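Local structure of beta2-microglobulin (Anolis carolinensis, 7CPO) at residues B[31-42]-B[76-86]. The protein probably serves as the light chain of MHC class I molecules, pairing with the heavy chain that presents peptides at the cell surface. Numbering follows the deposited sequence.
Sequences HPPKINITLLKN and AEFACKVEHIT
Asn36, Thr38 and Leu40 pair through their backbones with Glu83, Lys81 and Ala79, joining strands 36-41 and 78-83 as antiparallel neighbours whose axes approach to 4.6 Å at 155°. Beyond this ladder, Asn42 continues the register twice over: its N donates to Glu77 O, and its side-chain OD1 accepts Glu77 N at 2.7 Å in a nearly straight bond. The outer side of the sheet is polar at one end, where Asn36 and Glu83 run side by side and ND2 of Asn36 reaches OE1 of Glu83 at 2.7 Å, from above a carboxylate turned 89° to the amide. Farther along, the side chains of Leu40 and Lys81 cross at a slant, CD1 of Leu40 lying 3.9 Å from CB of Lys81. The inward side is apolar: CG1 of Ile37 lies beside the backbone N (chi1 -64°), which leaves CG2 anti to that N and 3.6 Å from SG of Cys80. Near the end of the pair, CD1 of Ile35 packs on CG1 of Val82.

Carbonyl oxygens of the 31-34 loop line the edge of the His84 ring: NE2 donates in the ring plane to Pro32 O at 3.0 Å, and Lys34 O lies in that plane beside CD2. ND1 shares a hydrogen bond with Thr86 OG1, so both nitrogens are occupied and the ring's rotation is fixed. CG2 of Ile85 lies over one face toward the rim and also meets CD of Pro32, which follows a cis peptide. A leucine in place of His84 would probably leave Pro32 O and Thr86 OG1 without their shared partner and the cis-proline turn less firmly tied to 84-86. Pro32 packs on Leu94 of the MHC class I heavy chain. Adjacent antiparallel strands, one tied by Cys80 to Cys25 in the facing sheet, exemplify the immunoglobulin C1-set sandwich.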
loop_
_atom_site.group_PDB
_atom_site.type_symbol
_atom_site.label_atom_id
_atom_site.label_comp_id
_atom_site.label_asym_id
_atom_site.label_seq_id
_atom_site.Cartn_x
_atom_site.Cartn_y
_atom_site.Cartn_z
ATOM N N HIS B 31 7.051 -8.166 7.615
ATOM C CA HIS B 31 6.715 -7.894 8.996
ATOM C C HIS B 31 7.889 -8.303 9.873
ATOM O O HIS B 31 8.510 -9.340 9.608
ATOM C CB HIS B 31 5.453 -8.661 9.394
ATOM C CG HIS B 31 4.740 -8.055 10.557
ATOM N ND1 HIS B 31 5.225 -8.132 11.847
ATOM C CD2 HIS B 31 3.588 -7.343 10.624
ATOM C CE1 HIS B 31 4.402 -7.493 12.659
ATOM N NE2 HIS B 31 3.404 -7.003 11.942
ATOM N N PRO B 32 8.251 -7.527 10.912
ATOM C CA PRO B 32 7.796 -6.211 11.390
ATOM C C PRO B 32 8.138 -5.098 10.384
ATOM O O PRO B 32 8.776 -5.389 9.379
ATOM C CB PRO B 32 8.569 -6.043 12.701
ATOM C CG PRO B 32 9.809 -6.829 12.486
ATOM C CD PRO B 32 9.350 -8.046 11.745
ATOM N N PRO B 33 7.706 -3.856 10.636
ATOM C CA PRO B 33 7.842 -2.815 9.601
ATOM C C PRO B 33 9.235 -2.222 9.452
ATOM O O PRO B 33 9.494 -1.553 8.443
ATOM C CB PRO B 33 6.846 -1.742 10.057
ATOM C CG PRO B 33 6.771 -1.934 11.550
ATOM C CD PRO B 33 6.856 -3.404 11.757
ATOM N N LYS B 34 10.122 -2.411 10.417
ATOM C CA LYS B 34 11.476 -1.898 10.288
ATOM C C LYS B 34 12.157 -2.515 9.074
ATOM O O LYS B 34 12.307 -3.739 8.981
ATOM C CB LYS B 34 12.266 -2.190 11.563
ATOM C CG LYS B 34 13.760 -1.984 11.421
ATOM C CD LYS B 34 14.450 -1.808 12.772
ATOM C CE LYS B 34 14.141 -2.905 13.782
ATOM N NZ LYS B 34 15.110 -2.830 14.921
ATOM N N ILE B 35 12.554 -1.664 8.134
ATOM C CA ILE B 35 13.187 -2.123 6.907
ATOM C C ILE B 35 14.042 -0.983 6.372
ATOM O O ILE B 35 13.684 0.193 6.491
ATOM C CB ILE B 35 12.135 -2.596 5.876
ATOM C CG1 ILE B 35 12.769 -3.494 4.803
ATOM C CG2 ILE B 35 11.418 -1.405 5.247
ATOM C CD1 ILE B 35 11.750 -4.139 3.841
ATOM N N ASN B 36 15.186 -1.335 5.800
ATOM C CA ASN B 36 16.066 -0.342 5.210
ATOM C C ASN B 36 16.250 -0.658 3.735
ATOM O O ASN B 36 16.617 -1.780 3.372
ATOM C CB ASN B 36 17.406 -0.279 5.937
ATOM C CG ASN B 36 18.264 0.859 5.430
ATOM O OD1 ASN B 36 17.984 2.027 5.710
ATOM N ND2 ASN B 36 19.307 0.532 4.668
ATOM N N ILE B 37 15.989 0.340 2.894
ATOM C CA ILE B 37 15.960 0.198 1.448
ATOM C C ILE B 37 16.836 1.294 0.874
ATOM O O ILE B 37 16.550 2.479 1.066
ATOM C CB ILE B 37 14.531 0.303 0.899
ATOM C CG1 ILE B 37 13.692 -0.857 1.430
ATOM C CG2 ILE B 37 14.555 0.322 -0.611
ATOM C CD1 ILE B 37 12.242 -0.543 1.584
ATOM N N THR B 38 17.900 0.901 0.177
ATOM C CA THR B 38 18.893 1.834 -0.343
ATOM C C THR B 38 18.981 1.678 -1.853
ATOM O O THR B 38 19.233 0.576 -2.351
ATOM C CB THR B 38 20.263 1.595 0.296
ATOM O OG1 THR B 38 20.173 1.790 1.711
ATOM C CG2 THR B 38 21.280 2.567 -0.269
ATOM N N LEU B 39 18.760 2.779 -2.572
ATOM C CA LEU B 39 18.929 2.811 -4.018
ATOM C C LEU B 39 20.402 2.923 -4.358
ATOM O O LEU B 39 21.095 3.809 -3.847
ATOM C CB LEU B 39 18.189 3.998 -4.626
ATOM C CG LEU B 39 16.688 3.883 -4.808
ATOM C CD1 LEU B 39 16.070 3.090 -3.655
ATOM C CD2 LEU B 39 16.115 5.283 -4.922
ATOM N N LEU B 40 20.876 2.047 -5.238
ATOM C CA LEU B 40 22.277 2.017 -5.632
ATOM C C LEU B 40 22.413 2.289 -7.120
ATOM O O LEU B 40 21.643 1.764 -7.933
ATOM C CB LEU B 40 22.926 0.678 -5.304
ATOM C CG LEU B 40 22.851 0.254 -3.842
ATOM C CD1 LEU B 40 23.284 -1.198 -3.698
ATOM C CD2 LEU B 40 23.707 1.177 -2.990
ATOM N N LYS B 41 23.384 3.134 -7.458
ATOM C CA LYS B 41 23.859 3.337 -8.823
ATOM C C LYS B 41 25.318 2.903 -8.839
ATOM O O LYS B 41 26.157 3.516 -8.171
ATOM C CB LYS B 41 23.706 4.794 -9.256
ATOM C CG LYS B 41 24.187 5.104 -10.670
ATOM C CD LYS B 41 24.347 6.623 -10.858
ATOM C CE LYS B 41 24.461 7.024 -12.329
ATOM N NZ LYS B 41 25.065 8.377 -12.495
ATOM N N ASN B 42 25.606 1.821 -9.563
ATOM C CA ASN B 42 26.949 1.245 -9.618
ATOM C C ASN B 42 27.485 0.985 -8.212
ATOM O O ASN B 42 28.654 1.232 -7.911
ATOM C CB ASN B 42 27.898 2.146 -10.423
ATOM C CG ASN B 42 27.438 2.347 -11.865
ATOM O OD1 ASN B 42 26.900 1.435 -12.480
ATOM N ND2 ASN B 42 27.644 3.548 -12.401
ATOM N N ALA B 76 25.699 2.286 -17.027
ATOM C CA ALA B 76 25.515 2.554 -15.601
ATOM C C ALA B 76 24.381 1.700 -15.028
ATOM O O ALA B 76 23.296 1.647 -15.605
ATOM C CB ALA B 76 25.239 4.023 -15.380
ATOM N N GLU B 77 24.633 1.047 -13.891
ATOM C CA GLU B 77 23.770 -0.006 -13.355
ATOM C C GLU B 77 22.997 0.461 -12.124
ATOM O O GLU B 77 23.551 1.129 -11.246
ATOM C CB GLU B 77 24.592 -1.246 -12.984
ATOM C CG GLU B 77 24.763 -2.249 -14.120
ATOM C CD GLU B 77 26.112 -2.936 -14.090
ATOM O OE1 GLU B 77 26.616 -3.305 -15.177
ATOM O OE2 GLU B 77 26.665 -3.103 -12.977
ATOM N N PHE B 78 21.727 0.063 -12.038
ATOM C CA PHE B 78 20.839 0.455 -10.952
ATOM C C PHE B 78 20.376 -0.763 -10.165
ATOM O O PHE B 78 20.020 -1.795 -10.746
ATOM C CB PHE B 78 19.632 1.201 -11.496
ATOM C CG PHE B 78 19.992 2.441 -12.246
ATOM C CD1 PHE B 78 20.236 3.622 -11.572
ATOM C CD2 PHE B 78 20.112 2.419 -13.628
ATOM C CE1 PHE B 78 20.573 4.761 -12.254
ATOM C CE2 PHE B 78 20.442 3.559 -14.322
ATOM C CZ PHE B 78 20.674 4.734 -13.633
ATOM N N ALA B 79 20.359 -0.628 -8.841
ATOM C CA ALA B 79 19.987 -1.740 -7.983
ATOM C C ALA B 79 19.443 -1.213 -6.659
ATOM O O ALA B 79 19.439 -0.006 -6.389
ATOM C CB ALA B 79 21.169 -2.691 -7.764
ATOM N N CYS B 80 18.977 -2.147 -5.834
ATOM C CA CYS B 80 18.309 -1.810 -4.593
ATOM C C CYS B 80 18.777 -2.779 -3.518
ATOM O O CYS B 80 18.743 -3.993 -3.714
ATOM C CB CYS B 80 16.779 -1.865 -4.765
ATOM S SG CYS B 80 15.878 -1.780 -3.204
ATOM N N LYS B 81 19.219 -2.243 -2.390
ATOM C CA LYS B 81 19.687 -3.045 -1.272
ATOM C C LYS B 81 18.632 -3.013 -0.173
ATOM O O LYS B 81 18.340 -1.947 0.383
ATOM C CB LYS B 81 21.027 -2.515 -0.765
ATOM C CG LYS B 81 21.658 -3.304 0.368
ATOM C CD LYS B 81 22.891 -2.559 0.877
ATOM C CE LYS B 81 23.254 -2.947 2.302
ATOM N NZ LYS B 81 24.459 -2.195 2.786
ATOM N N VAL B 82 18.071 -4.179 0.141
ATOM C CA VAL B 82 17.027 -4.332 1.151
ATOM C C VAL B 82 17.608 -5.081 2.345
ATOM O O VAL B 82 18.140 -6.187 2.191
ATOM C CB VAL B 82 15.810 -5.089 0.588
ATOM C CG1 VAL B 82 14.770 -5.330 1.690
ATOM C CG2 VAL B 82 15.213 -4.345 -0.603
ATOM N N GLU B 83 17.490 -4.488 3.531
ATOM C CA GLU B 83 17.862 -5.136 4.784
ATOM C C GLU B 83 16.628 -5.294 5.664
ATOM O O GLU B 83 15.839 -4.351 5.807
ATOM C CB GLU B 83 18.925 -4.328 5.521
ATOM C CG GLU B 83 20.068 -3.908 4.647
ATOM C CD GLU B 83 20.852 -2.787 5.267
ATOM O OE1 GLU B 83 20.809 -1.650 4.748
ATOM O OE2 GLU B 83 21.491 -3.041 6.302
ATOM N N HIS B 84 16.469 -6.476 6.262
ATOM C CA HIS B 84 15.288 -6.775 7.066
ATOM C C HIS B 84 15.596 -7.922 8.015
ATOM O O HIS B 84 16.443 -8.770 7.732
ATOM C CB HIS B 84 14.081 -7.129 6.188
ATOM C CG HIS B 84 12.802 -7.288 6.950
ATOM N ND1 HIS B 84 12.148 -8.496 7.062
ATOM C CD2 HIS B 84 12.059 -6.394 7.642
ATOM C CE1 HIS B 84 11.054 -8.337 7.786
ATOM N NE2 HIS B 84 10.975 -7.070 8.146
ATOM N N ILE B 85 14.853 -7.958 9.127
ATOM C CA ILE B 85 15.074 -8.942 10.190
ATOM C C ILE B 85 15.016 -10.374 9.671
ATOM O O ILE B 85 15.650 -11.269 10.242
ATOM C CB ILE B 85 14.045 -8.723 11.315
ATOM C CG1 ILE B 85 14.357 -9.603 12.523
ATOM C CG2 ILE B 85 12.654 -8.995 10.809
ATOM C CD1 ILE B 85 15.136 -8.891 13.577
ATOM N N THR B 86 14.251 -10.624 8.607
ATOM C CA THR B 86 14.162 -11.952 8.012
ATOM C C THR B 86 15.286 -12.245 7.030
ATOM O O THR B 86 15.389 -13.379 6.553
ATOM C CB THR B 86 12.830 -12.117 7.284
ATOM O OG1 THR B 86 12.751 -11.158 6.212
ATOM C CG2 THR B 86 11.672 -11.919 8.254
#